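Local coordinates for cell death-related nuclease 4 (Caenorhabditis elegans, PDB 3CG7), which degrades RNA and DNA from the 3' end as a metal-dependent exonuclease and takes part in the DNA breakdown of apoptosis, at residues Q43-A48 and D193-I198; E178-P183 and A199-R204; E216-C221 and L252-I257; K244-V249 and I299-I304. All blocks are in the same frame, centred on the assembly; numbering follows the deposited sequence.

Overall arrangement
The four contacts form two pairs along the chain. Contacts 1 and 2 share helix 191-207, their centres 14 Å apart, and their segments alternate in sequence; both lie in the exonuclease domain. Contacts 3 and 4 come after them, again with alternating segments: helix 239-249 comes between the strands of contact 3 in sequence, and V253 touches E247 where the two contacts meet, 18 Å apart by centres. Contacts 1 and 3 reach the same mixed sheet on opposite sides of the chain's centre, their centres about 24 Å apart. One sheet thus links the catalytic metal site, to which contact 1 contributes D194, to the zinc site of contact 3, while contact 4 reaches the second subunit through H300.

Contact 1. Residues Q43-A48 and D193-I198; sequences QFAIVA and DDCLNI
C195 and V47 carry this contact, in which helix 191-207 lies against strand 41-50 in the RNase H-like exonuclease fold. The short segments run in nearly the same direction, 29° apart, with their axes 7.7 Å from each other. C195 enters from the helix and meets the strand with two different atoms. Its SG stands beside the backbone N (chi1 -79°), anti to the carbonyl carbon, a setting that brings the sulfur onto the strand backbone, where it lies 3.2 Å from A45 O. The methyl of A45 also faces the helix, its CB 4.0 Å from C195 SG, so the thiol packs against a small side chain as well as a peptide group. Two residues on, V47, on the same side of the strand as A45, uses both branches. V47 CG1 rests on the helix backbone, 3.5 Å from C195 O, and touches C195 CB, while V47 CG2 meets L196 CD2 at 4.2 Å in a looser apolar contact.

The position matters because D194, next to C195, is a ligand of the metal site, which probably holds magnesium in vivo and holds manganese in the crystal; D25 and E27 of the adjacent strand 20-28 are ligands too, and the side chain of C195 comes within about 4 Å of that of D25. Packing the helix on the sheet probably helps to hold these ligands together. Within the helix, D193 O accepts two bonds from N197, whose backbone N and side-chain ND2 approach from opposite faces of the carbonyl plane; the ND2 bond is 2.7 Å long and bent, 137° at the hydrogen.

Contact 2. Residues E178-P183 and A199-R204; sequences EYYDLP and ATILQR
Y180, L182, I201 and R204 join the end of helix 172-179 to the second half of helix 191-207. The first helix stops in a Schellman motif, D181 having positive phi; Y180 faces the second helix from just before this turn, which then brings L182 in beside it. The more buried side is that of I201. There L182 CD1 reaches I201 CG1 at 4.0 Å, and I201 also touches M176 and N177 of the first helix, while Y180 also touches F155 and E158 of helix 151-162.

At the partly exposed rim, R204 makes the closer approach, its chain lying against Y180 and L182. Its CG lies opposite the backbone N (chi1 165°), and bends at chi2 and chi3 then carry the chain past the phenol ring in the reverse direction. R204 CG comes 3.6 Å from Y180 CD1, and R204 CD sits 3.7 Å from Y180 CB. The guanidinium plane stands almost perpendicular to the ring, at 89°, and L182 CD2 lies over one guanidinium face, 3.6 Å from R204 NE. With an alanine here, Y180 and L182 would probably lose the aliphatic chain and flat group that lie against them, and this rim would be opened to water.

No hydrogen bond spans the two segments. Even the opposite charges of D181 and R204 stay apart, D181 OD2 and R204 NH1 being 6.4 Å from each other. The arginine therefore works here mainly through its methylenes and its flat guanidinium face, with charge attraction at most a long-range addition.

Contact 3. Residues E216-C221 and L252-I257; sequences ELLTCC and LVVTTI. With ZN (zinc ion), chain C.
E216 and V254 meet across an antiparallel strand pair that closes one edge of the central sheet and ends at a zinc site. Four backbone bonds zip strands 216-219 and 253-256 together in the hydrogen-bonded pairs L217-T255 and T219-V253; a representative one, T219 N to V253 O, is 2.7 Å long and nearly straight (168°). Alternating with them are the non-hydrogen-bonded pairs E216-T256 and L218-V254.

E216 can be followed outward along its extended chain. E216 CB lies 4.2 Å from V254 CG1, its CG comes closer to the same methyl, at 3.8 Å, and its CD draws up to 3.7 Å from V254 CG1. At the tip OE1 keeps touching this methyl while accepting a hydrogen bond from N150 ND2 and sharing a weak one with Y148 OH. A buried carboxylate is thus held by polar partners at its end and an apolar one along its length.

On the other face T219 CG2 and V253 CG1 lie side by side, 3.5 Å apart. Just past the strand, C220 turns its SG between the backbone N and the carbonyl carbon (chi1 60°) to bind zinc at 2.4 Å; C270, C273 and C280 complete the four-cysteine site. L252, just before the neighbouring strand, packs its CD2 on C220 CA.

Strand 216-219 is flanked on its other side by strand 147-150. Helix 124-136 lies over the face bearing L218 and V254, where W127 touches both, whereas T219, on the reverse face, meets C270 and Y272 of the zinc-bearing loops.

Contact 4. Residues K244-V249 and I299-I304; sequences KIFERV and IHFAKI
The helix bearing I245, F246 and V249 runs in much the same direction as the one bearing F301 and A302, 25° apart, with 11.0 Å between the axes of the two segments. Large side chains fill that distance. F246 and F301 form an offset stack, their planes only 8° apart and their centroids separated by 3.9 Å; the closest atoms are F246 CE1 and F301 CE2, at 3.4 Å. F301 points its ring between its own backbone N and carbonyl carbon (chi1 78°), which sends it across to the other helix. I245 and V249 then meet this ring obliquely, I245 CD1 lying 3.6 Å from F301 CE1 and V249 CG1 3.7 Å from F301 CE2.

Two smaller contacts flank the aromatic pair. I245 and I299 reach out tip to tip, CD1 of the first against CG2 of the second, and V249 CG1 rests on A302 CB at 3.8 Å. A serine in place of F246 would probably leave one face of the F301 ring without its aromatic partner and open a gap beside W127 and R128, which F246 also touches.

I299 holds the N-cap position of the second helix, and D36 accepts hydrogen bonds from the backbone N of H300 and F301. The H300 side chain bonds D90 and T73 of the second subunit. Two nearly parallel helices are thus joined by an offset stack, F246 on F301, in the C-terminal region through which the protein forms its homodimer.

Contact 1. Residues Q43-A48 and D193-I198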
# COMPACT_ATOMS: atom_id res chain seq x y z
N GLN A 43 4.59 -8.81 11.38
CA GLN A 43 5.18 -9.30 12.61
C GLN A 43 4.67 -10.69 12.99
O GLN A 43 3.45 -10.96 12.98
CB GLN A 43 4.98 -8.32 13.76
CG GLN A 43 5.95 -8.57 14.90
CD GLN A 43 5.84 -7.57 16.05
OE1 GLN A 43 4.97 -6.69 16.07
NE2 GLN A 43 6.73 -7.72 17.03
N PHE A 44 5.62 -11.56 13.34
CA PHE A 44 5.40 -12.95 13.64
C PHE A 44 5.98 -13.20 15.04
O PHE A 44 7.19 -13.13 15.23
CB PHE A 44 6.16 -13.76 12.58
CG PHE A 44 5.88 -15.25 12.58
CD1 PHE A 44 6.37 -16.04 11.55
CD2 PHE A 44 5.16 -15.86 13.60
CE1 PHE A 44 6.14 -17.42 11.53
CE2 PHE A 44 4.93 -17.24 13.58
CZ PHE A 44 5.43 -18.02 12.54
N ALA A 45 5.11 -13.46 16.03
CA ALA A 45 5.55 -13.63 17.43
C ALA A 45 4.97 -14.87 18.10
O ALA A 45 3.80 -15.23 17.86
CB ALA A 45 5.23 -12.40 18.25
N ILE A 46 5.79 -15.52 18.93
CA ILE A 46 5.42 -16.76 19.61
C ILE A 46 6.06 -16.85 20.99
O ILE A 46 7.26 -16.59 21.14
CB ILE A 46 5.84 -18.01 18.80
CG1 ILE A 46 5.29 -17.97 17.37
CG2 ILE A 46 5.41 -19.30 19.52
CD1 ILE A 46 5.78 -19.09 16.49
N VAL A 47 5.27 -17.22 21.99
CA VAL A 47 5.80 -17.54 23.31
C VAL A 47 5.35 -18.95 23.71
O VAL A 47 4.23 -19.36 23.39
CB VAL A 47 5.43 -16.46 24.36
CG1 VAL A 47 3.94 -16.38 24.57
CG2 VAL A 47 6.13 -16.74 25.70
N ALA A 48 6.23 -19.69 24.36
CA ALA A 48 5.94 -21.08 24.73
C ALA A 48 5.36 -21.19 26.13
O ALA A 48 5.69 -20.41 27.03
CB ALA A 48 7.18 -21.95 24.61
N ASP A 193 3.51 -8.56 22.97
CA ASP A 193 2.68 -8.21 24.12
C ASP A 193 1.34 -8.95 24.08
O ASP A 193 0.82 -9.33 25.13
CB ASP A 193 2.47 -6.70 24.23
CG ASP A 193 3.76 -5.94 24.60
OD1 ASP A 193 4.70 -6.56 25.15
OD2 ASP A 193 3.82 -4.71 24.34
N ASP A 194 0.81 -9.14 22.88
CA ASP A 194 -0.39 -9.94 22.68
C ASP A 194 -0.14 -11.40 23.09
O ASP A 194 -0.96 -12.01 23.78
CB ASP A 194 -0.87 -9.88 21.22
CG ASP A 194 -1.61 -8.57 20.87
OD1 ASP A 194 -2.23 -8.53 19.80
OD2 ASP A 194 -1.57 -7.59 21.65
N CYS A 195 1.00 -11.95 22.67
CA CYS A 195 1.39 -13.30 23.05
C CYS A 195 1.52 -13.47 24.57
O CYS A 195 1.10 -14.49 25.12
CB CYS A 195 2.71 -13.70 22.37
SG CYS A 195 2.55 -14.20 20.65
N LEU A 196 2.10 -12.47 25.23
CA LEU A 196 2.28 -12.50 26.67
C LEU A 196 0.93 -12.41 27.39
O LEU A 196 0.68 -13.16 28.33
CB LEU A 196 3.25 -11.41 27.16
CG LEU A 196 4.73 -11.56 26.76
CD1 LEU A 196 5.59 -10.39 27.26
CD2 LEU A 196 5.32 -12.88 27.24
N ASN A 197 0.07 -11.51 26.92
CA ASN A 197 -1.29 -11.42 27.45
C ASN A 197 -2.08 -12.72 27.30
O ASN A 197 -2.68 -13.18 28.26
CB ASN A 197 -2.05 -10.26 26.81
CG ASN A 197 -1.73 -8.94 27.47
OD1 ASN A 197 -2.15 -8.68 28.59
ND2 ASN A 197 -0.95 -8.11 26.78
N ILE A 198 -2.04 -13.31 26.11
CA ILE A 198 -2.74 -14.56 25.84
C ILE A 198 -2.21 -15.71 26.72
O ILE A 198 -3.00 -16.52 27.21
CB ILE A 198 -2.66 -14.94 24.35
CG1 ILE A 198 -3.42 -13.92 23.48
CG2 ILE A 198 -3.21 -16.36 24.11
CD1 ILE A 198 -3.07 -14.00 21.98

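Contact 2. Residues E178-P183 and A199-R204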
# COMPACT_ATOMS: atom_id res chain seq x y z
N GLU A 178 -10.35 -8.27 31.18
CA GLU A 178 -11.38 -7.61 31.97
C GLU A 178 -12.14 -8.63 32.81
O GLU A 178 -12.30 -8.44 34.02
CB GLU A 178 -12.35 -6.82 31.07
CG GLU A 178 -13.13 -5.70 31.79
CD GLU A 178 -14.16 -5.01 30.88
OE1 GLU A 178 -14.32 -5.42 29.71
OE2 GLU A 178 -14.82 -4.05 31.35
N TYR A 179 -12.57 -9.73 32.19
CA TYR A 179 -13.38 -10.74 32.86
C TYR A 179 -12.65 -11.49 33.98
O TYR A 179 -13.22 -11.74 35.04
CB TYR A 179 -13.94 -11.75 31.85
CG TYR A 179 -14.78 -12.82 32.50
CD1 TYR A 179 -16.12 -12.59 32.82
CD2 TYR A 179 -14.23 -14.06 32.81
CE1 TYR A 179 -16.89 -13.57 33.42
CE2 TYR A 179 -14.99 -15.05 33.42
CZ TYR A 179 -16.31 -14.80 33.72
OH TYR A 179 -17.07 -15.77 34.32
N TYR A 180 -11.39 -11.84 33.73
CA TYR A 180 -10.56 -12.50 34.73
C TYR A 180 -9.83 -11.52 35.66
O TYR A 180 -9.09 -11.95 36.54
CB TYR A 180 -9.55 -13.41 34.04
CG TYR A 180 -10.16 -14.68 33.50
CD1 TYR A 180 -10.52 -15.72 34.35
CD2 TYR A 180 -10.38 -14.83 32.13
CE1 TYR A 180 -11.08 -16.89 33.86
CE2 TYR A 180 -10.94 -16.00 31.63
CZ TYR A 180 -11.29 -17.02 32.50
OH TYR A 180 -11.84 -18.17 32.01
N ASP A 181 -10.05 -10.23 35.44
CA ASP A 181 -9.47 -9.17 36.28
C ASP A 181 -7.94 -9.19 36.30
O ASP A 181 -7.32 -9.10 37.37
CB ASP A 181 -10.07 -9.21 37.70
CG ASP A 181 -9.77 -7.96 38.51
OD1 ASP A 181 -10.24 -6.86 38.12
OD2 ASP A 181 -9.07 -8.07 39.55
N LEU A 182 -7.33 -9.29 35.12
CA LEU A 182 -5.87 -9.24 34.98
C LEU A 182 -5.41 -7.88 34.43
O LEU A 182 -6.08 -7.31 33.58
CB LEU A 182 -5.39 -10.37 34.06
CG LEU A 182 -5.74 -11.82 34.42
CD1 LEU A 182 -5.68 -12.72 33.18
CD2 LEU A 182 -4.85 -12.37 35.54
N PRO A 183 -4.25 -7.37 34.90
CA PRO A 183 -3.70 -6.13 34.33
C PRO A 183 -3.18 -6.29 32.89
O PRO A 183 -2.57 -7.31 32.57
CB PRO A 183 -2.55 -5.78 35.29
CG PRO A 183 -2.14 -7.11 35.87
CD PRO A 183 -3.41 -7.90 35.99
N ALA A 199 -0.89 -15.77 26.91
CA ALA A 199 -0.28 -16.80 27.74
C ALA A 199 -0.73 -16.68 29.19
O ALA A 199 -1.02 -17.69 29.84
CB ALA A 199 1.25 -16.75 27.64
N THR A 200 -0.78 -15.45 29.69
CA THR A 200 -1.17 -15.19 31.06
C THR A 200 -2.64 -15.55 31.26
O THR A 200 -2.99 -16.23 32.22
CB THR A 200 -0.91 -13.72 31.44
OG1 THR A 200 0.45 -13.38 31.13
CG2 THR A 200 -1.15 -13.47 32.92
N ILE A 201 -3.48 -15.12 30.32
CA ILE A 201 -4.89 -15.44 30.34
C ILE A 201 -5.08 -16.96 30.33
O ILE A 201 -5.78 -17.51 31.18
CB ILE A 201 -5.63 -14.77 29.15
CG1 ILE A 201 -5.53 -13.24 29.26
CG2 ILE A 201 -7.11 -15.18 29.11
CD1 ILE A 201 -5.86 -12.50 27.97
N LEU A 202 -4.41 -17.64 29.40
CA LEU A 202 -4.46 -19.09 29.31
C LEU A 202 -4.17 -19.78 30.65
O LEU A 202 -4.92 -20.65 31.09
CB LEU A 202 -3.47 -19.56 28.24
CG LEU A 202 -3.14 -21.05 28.08
CD1 LEU A 202 -4.37 -21.83 27.69
CD2 LEU A 202 -2.07 -21.21 27.02
N GLN A 203 -3.08 -19.36 31.30
CA GLN A 203 -2.65 -19.90 32.57
C GLN A 203 -3.75 -19.75 33.62
O GLN A 203 -4.10 -20.72 34.30
CB GLN A 203 -1.37 -19.20 33.03
CG GLN A 203 -0.68 -19.84 34.22
CD GLN A 203 0.67 -19.21 34.51
OE1 GLN A 203 0.77 -18.01 34.75
NE2 GLN A 203 1.71 -20.02 34.48
N ARG A 204 -4.30 -18.55 33.74
CA ARG A 204 -5.41 -18.32 34.65
C ARG A 204 -6.61 -19.24 34.35
O ARG A 204 -7.16 -19.87 35.26
CB ARG A 204 -5.81 -16.84 34.67
CG ARG A 204 -7.18 -16.58 35.30
CD ARG A 204 -7.20 -15.35 36.20
NE ARG A 204 -6.07 -15.34 37.13
CZ ARG A 204 -6.06 -14.73 38.31
NH1 ARG A 204 -7.14 -14.10 38.75
NH2 ARG A 204 -4.97 -14.79 39.06

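Contact 3. Residues E216-C221 and L252-I257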
# COMPACT_ATOMS: atom_id res chain seq x y z
N GLU A 216 -10.69 -25.95 17.09
CA GLU A 216 -10.91 -25.58 15.69
C GLU A 216 -10.01 -26.33 14.71
O GLU A 216 -8.81 -26.50 14.93
CB GLU A 216 -10.86 -24.05 15.50
CG GLU A 216 -12.17 -23.37 15.93
CD GLU A 216 -12.15 -21.84 15.85
OE1 GLU A 216 -11.25 -21.27 15.18
OE2 GLU A 216 -13.04 -21.21 16.46
N LEU A 217 -10.62 -26.81 13.63
CA LEU A 217 -9.93 -27.57 12.61
C LEU A 217 -10.19 -26.95 11.25
O LEU A 217 -11.30 -26.50 10.95
CB LEU A 217 -10.38 -29.03 12.62
CG LEU A 217 -10.26 -29.82 13.93
CD1 LEU A 217 -11.47 -30.73 14.12
CD2 LEU A 217 -8.97 -30.61 14.02
N LEU A 218 -9.15 -26.94 10.41
CA LEU A 218 -9.28 -26.42 9.07
C LEU A 218 -9.49 -27.54 8.09
O LEU A 218 -8.68 -28.46 7.98
CB LEU A 218 -8.07 -25.56 8.68
CG LEU A 218 -7.85 -24.32 9.55
CD1 LEU A 218 -6.61 -23.60 9.12
CD2 LEU A 218 -9.06 -23.40 9.50
N THR A 219 -10.61 -27.46 7.37
CA THR A 219 -11.04 -28.53 6.50
C THR A 219 -11.24 -28.01 5.08
O THR A 219 -11.45 -26.82 4.86
CB THR A 219 -12.32 -29.20 7.07
OG1 THR A 219 -12.47 -30.50 6.51
CG2 THR A 219 -13.56 -28.37 6.78
N CYS A 220 -11.16 -28.91 4.10
CA CYS A 220 -11.23 -28.52 2.69
C CYS A 220 -12.65 -28.32 2.18
O CYS A 220 -12.85 -27.80 1.07
CB CYS A 220 -10.52 -29.55 1.83
SG CYS A 220 -11.24 -31.21 1.96
N CYS A 221 -13.65 -28.72 2.96
CA CYS A 221 -15.02 -28.73 2.45
C CYS A 221 -16.09 -28.48 3.50
O CYS A 221 -15.98 -28.94 4.64
CB CYS A 221 -15.28 -30.06 1.75
SG CYS A 221 -16.67 -30.03 0.64
N LEU A 252 -9.47 -23.63 2.63
CA LEU A 252 -9.76 -24.30 3.90
C LEU A 252 -10.72 -23.51 4.77
O LEU A 252 -10.64 -22.29 4.86
CB LEU A 252 -8.48 -24.61 4.68
CG LEU A 252 -7.40 -25.40 3.93
CD1 LEU A 252 -6.17 -25.61 4.82
CD2 LEU A 252 -7.93 -26.74 3.39
N VAL A 253 -11.61 -24.24 5.42
CA VAL A 253 -12.69 -23.65 6.19
C VAL A 253 -12.60 -24.13 7.65
O VAL A 253 -12.12 -25.23 7.92
CB VAL A 253 -14.06 -23.97 5.50
CG1 VAL A 253 -14.79 -25.13 6.18
CG2 VAL A 253 -14.93 -22.75 5.43
N VAL A 254 -13.03 -23.28 8.58
CA VAL A 254 -12.99 -23.59 10.01
C VAL A 254 -14.12 -24.53 10.40
O VAL A 254 -15.29 -24.27 10.11
CB VAL A 254 -13.10 -22.32 10.91
CG1 VAL A 254 -13.27 -22.69 12.39
CG2 VAL A 254 -11.89 -21.45 10.74
N THR A 255 -13.76 -25.61 11.08
CA THR A 255 -14.76 -26.51 11.65
C THR A 255 -14.50 -26.72 13.16
O THR A 255 -13.37 -26.97 13.59
CB THR A 255 -14.88 -27.82 10.84
OG1 THR A 255 -16.13 -28.44 11.14
CG2 THR A 255 -13.73 -28.79 11.13
N THR A 256 -15.56 -26.57 13.95
CA THR A 256 -15.51 -26.68 15.40
C THR A 256 -15.60 -28.13 15.87
O THR A 256 -16.29 -28.94 15.26
CB THR A 256 -16.64 -25.84 16.05
OG1 THR A 256 -16.40 -24.45 15.80
CG2 THR A 256 -16.73 -26.06 17.56
N ILE A 257 -14.90 -28.43 16.95
CA ILE A 257 -14.98 -29.74 17.60
C ILE A 257 -15.13 -29.60 19.12
O ILE A 257 -14.46 -28.77 19.75
CB ILE A 257 -13.77 -30.65 17.20
CG1 ILE A 257 -14.02 -32.10 17.64
CG2 ILE A 257 -12.46 -30.12 17.77
CD1 ILE A 257 -13.21 -33.15 16.89
ZN ZN C . -9.46 -32.44 2.96

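Contact 4. Residues K244-V249 and I299-I304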
# COMPACT_ATOMS: atom_id res chain seq x y z
N LYS A 244 -17.36 -13.21 5.39
CA LYS A 244 -18.19 -14.11 4.59
C LYS A 244 -17.57 -14.42 3.23
O LYS A 244 -17.59 -15.56 2.78
CB LYS A 244 -19.61 -13.56 4.42
CG LYS A 244 -20.39 -13.36 5.73
CD LYS A 244 -20.60 -14.68 6.47
CE LYS A 244 -21.62 -14.55 7.61
NZ LYS A 244 -23.01 -14.35 7.10
N ILE A 245 -16.98 -13.40 2.60
CA ILE A 245 -16.34 -13.63 1.31
C ILE A 245 -14.96 -14.31 1.45
O ILE A 245 -14.59 -15.13 0.60
CB ILE A 245 -16.35 -12.37 0.35
CG1 ILE A 245 -14.99 -11.70 0.28
CG2 ILE A 245 -17.48 -11.36 0.68
CD1 ILE A 245 -14.57 -11.53 -1.12
N PHE A 246 -14.23 -14.01 2.52
CA PHE A 246 -12.97 -14.71 2.80
C PHE A 246 -13.22 -16.21 2.98
O PHE A 246 -12.46 -17.05 2.48
CB PHE A 246 -12.28 -14.14 4.05
CG PHE A 246 -11.28 -13.04 3.75
CD1 PHE A 246 -9.97 -13.36 3.37
CD2 PHE A 246 -11.64 -11.70 3.86
CE1 PHE A 246 -9.03 -12.35 3.10
CE2 PHE A 246 -10.72 -10.68 3.59
CZ PHE A 246 -9.41 -11.01 3.20
N GLU A 247 -14.31 -16.53 3.67
CA GLU A 247 -14.78 -17.91 3.86
C GLU A 247 -14.97 -18.66 2.54
O GLU A 247 -14.72 -19.86 2.48
CB GLU A 247 -16.08 -17.94 4.65
CG GLU A 247 -15.91 -17.69 6.14
CD GLU A 247 -17.23 -17.42 6.86
OE1 GLU A 247 -18.30 -17.36 6.20
OE2 GLU A 247 -17.18 -17.25 8.10
N ARG A 248 -15.39 -17.95 1.50
CA ARG A 248 -15.59 -18.58 0.19
C ARG A 248 -14.32 -18.62 -0.64
O ARG A 248 -14.05 -19.62 -1.30
CB ARG A 248 -16.73 -17.92 -0.60
CG ARG A 248 -18.04 -17.78 0.18
CD ARG A 248 -18.42 -19.06 0.93
NE ARG A 248 -19.75 -18.93 1.53
CZ ARG A 248 -20.88 -19.29 0.94
NH1 ARG A 248 -20.86 -19.83 -0.28
NH2 ARG A 248 -22.04 -19.12 1.56
N VAL A 249 -13.53 -17.54 -0.59
CA VAL A 249 -12.29 -17.45 -1.37
C VAL A 249 -11.23 -18.45 -0.90
O VAL A 249 -10.59 -19.11 -1.73
CB VAL A 249 -11.69 -16.01 -1.37
CG1 VAL A 249 -10.31 -16.00 -2.04
CG2 VAL A 249 -12.63 -15.04 -2.06
N ILE A 299 -12.98 -9.14 -6.93
CA ILE A 299 -12.44 -9.25 -5.57
C ILE A 299 -10.94 -9.06 -5.66
O ILE A 299 -10.21 -9.95 -6.11
CB ILE A 299 -12.74 -10.65 -4.93
CG1 ILE A 299 -14.20 -11.09 -5.11
CG2 ILE A 299 -12.30 -10.66 -3.46
CD1 ILE A 299 -15.26 -10.18 -4.52
N HIS A 300 -10.47 -7.89 -5.23
CA HIS A 300 -9.05 -7.56 -5.36
C HIS A 300 -8.13 -8.57 -4.67
O HIS A 300 -7.18 -9.05 -5.29
CB HIS A 300 -8.77 -6.13 -4.88
CG HIS A 300 -7.32 -5.81 -4.76
ND1 HIS A 300 -6.44 -5.94 -5.81
CD2 HIS A 300 -6.58 -5.38 -3.70
CE1 HIS A 300 -5.22 -5.60 -5.41
NE2 HIS A 300 -5.29 -5.25 -4.14
N PHE A 301 -8.40 -8.92 -3.41
CA PHE A 301 -7.50 -9.83 -2.69
C PHE A 301 -7.43 -11.23 -3.32
O PHE A 301 -6.36 -11.85 -3.34
CB PHE A 301 -7.75 -9.85 -1.17
CG PHE A 301 -8.93 -10.67 -0.74
CD1 PHE A 301 -10.15 -10.06 -0.48
CD2 PHE A 301 -8.82 -12.04 -0.57
CE1 PHE A 301 -11.24 -10.81 -0.08
CE2 PHE A 301 -9.91 -12.79 -0.17
CZ PHE A 301 -11.12 -12.17 0.08
N ALA A 302 -8.56 -11.68 -3.87
CA ALA A 302 -8.59 -12.96 -4.59
C ALA A 302 -7.80 -12.89 -5.90
O ALA A 302 -7.14 -13.86 -6.29
CB ALA A 302 -10.02 -13.42 -4.84
N LYS A 303 -7.85 -11.74 -6.57
CA LYS A 303 -7.09 -11.61 -7.82
C LYS A 303 -5.56 -11.56 -7.65
O LYS A 303 -4.88 -12.37 -8.28
CB LYS A 303 -7.62 -10.48 -8.71
CG LYS A 303 -7.80 -10.95 -10.16
CD LYS A 303 -8.19 -9.83 -11.11
CE LYS A 303 -6.95 -9.22 -11.78
NZ LYS A 303 -7.35 -8.22 -12.80
N ILE A 304 -5.02 -10.67 -6.81
CA ILE A 304 -3.54 -10.62 -6.64
C ILE A 304 -2.95 -11.89 -6.05
O ILE A 304 -1.80 -12.22 -6.32
CB ILE A 304 -2.98 -9.42 -5.80
CG1 ILE A 304 -4.05 -8.76 -4.95
CG2 ILE A 304 -2.23 -8.41 -6.66
CD1 ILE A 304 -4.16 -9.39 -3.64